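Local coordinates for protein OxyR (Porphyromonas gingivalis, PDB 3HO7) that probably binds DNA as a LysR-family, redox-sensitive transcriptional activator, represented here by its regulatory domain, at residues A213-S216 and D217-K220. Sequence-based numbering, arbitrary orientation.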
# COMPACT_ATOMS: atom_id res chain seq x y z
N ALA A 213 -16.23 3.41 15.09
CA ALA A 213 -14.80 3.18 15.01
C ALA A 213 -14.02 4.49 14.88
O ALA A 213 -12.80 4.51 15.02
CB ALA A 213 -14.47 2.25 13.85
N VAL A 214 -14.74 5.57 14.62
CA VAL A 214 -14.11 6.88 14.46
C VAL A 214 -14.76 7.94 15.34
O VAL A 214 -15.92 7.80 15.75
CB VAL A 214 -14.12 7.33 12.99
CG1 VAL A 214 -13.41 6.31 12.12
CG2 VAL A 214 -15.55 7.55 12.50
N PRO A 215 -14.02 9.01 15.65
CA PRO A 215 -14.53 10.12 16.44
C PRO A 215 -15.83 10.66 15.85
O PRO A 215 -15.94 10.81 14.63
CB PRO A 215 -13.42 11.17 16.33
CG PRO A 215 -12.18 10.37 16.12
CD PRO A 215 -12.61 9.21 15.27
N SER A 216 -16.80 10.95 16.71
CA SER A 216 -18.13 11.37 16.27
C SER A 216 -18.11 12.65 15.44
O SER A 216 -18.94 12.83 14.54
CB SER A 216 -19.08 11.53 17.46
OG SER A 216 -18.62 12.54 18.34
N ASP A 217 -17.18 13.55 15.74
CA ASP A 217 -17.04 14.78 14.97
C ASP A 217 -17.00 14.51 13.47
O ASP A 217 -17.50 15.31 12.67
CB ASP A 217 -15.77 15.54 15.38
CG ASP A 217 -15.97 16.36 16.65
OD1 ASP A 217 -17.00 16.17 17.33
OD2 ASP A 217 -15.09 17.19 16.95
N MET A 218 -16.41 13.38 13.09
CA MET A 218 -16.26 13.02 11.68
C MET A 218 -17.57 12.57 11.06
O MET A 218 -17.69 12.49 9.83
CB MET A 218 -15.20 11.93 11.50
CG MET A 218 -13.84 12.26 12.10
SD MET A 218 -12.58 11.05 11.67
CE MET A 218 -12.00 11.69 10.10
N HIS A 219 -18.56 12.26 11.89
CA HIS A 219 -19.84 11.77 11.38
C HIS A 219 -20.58 12.85 10.59
O HIS A 219 -21.45 12.55 9.78
CB HIS A 219 -20.73 11.25 12.51
CG HIS A 219 -20.18 10.04 13.20
ND1 HIS A 219 -20.57 9.67 14.47
CD2 HIS A 219 -19.27 9.12 12.80
CE1 HIS A 219 -19.92 8.57 14.82
NE2 HIS A 219 -19.13 8.22 13.83
N LYS A 220 -20.22 14.11 10.82
CA LYS A 220 -20.87 15.23 10.15
C LYS A 220 -19.86 16.22 9.59
O LYS A 220 -18.79 16.42 10.16
CB LYS A 220 -21.83 15.95 11.11
CG LYS A 220 -23.00 15.10 11.58
CD LYS A 220 -23.92 15.91 12.49
CE LYS A 220 -25.10 15.07 12.97
NZ LYS A 220 -25.97 15.82 13.92
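The imidazole of His219 lies folded back over the turn, with one face laid against the backbone of Ser216: the CA of Ser216 sits 3.7 Å from the ring centroid, 22° off the normal, a CH-pi contact. Pro215 O hangs over the rim of that same face. At the NE2 and CD2 side of the ring, a Val214 methyl, CG2, comes within 3.9 Å of His219 NE2. The ring gets there because CG of His219 stands beside its own backbone N (chi1 -65°), turning the imidazole back along the chain. NE2 is hydrogen-bonded to the carbonyl O of Arg211, at the end of helix 200-211, and this bond helps fix the ring's rotation.

Beneath it runs a short 3-10 turn, tied by two successive i to i+3 bonds. Met218 N reaches Pro215 O at 3.0 Å, and His219 N reaches Ser216 O at 2.7 Å. Met218 lies alongside Pro215, its SD 4.0 Å from Pro215 CD and 4.2 Å from Val214 CB, and both Met218 and Val214 also rest on Tyr81 of strand 75-89. The turn lies on the surface of the regulatory domain, of the LysR substrate-binding family, in the connection between helix 200-211 and strand 225-227.

Two main-chain bonds thus close the turn, while the histidine ties it to the preceding helix, which probably favours an imidazole carrying its proton on NE2.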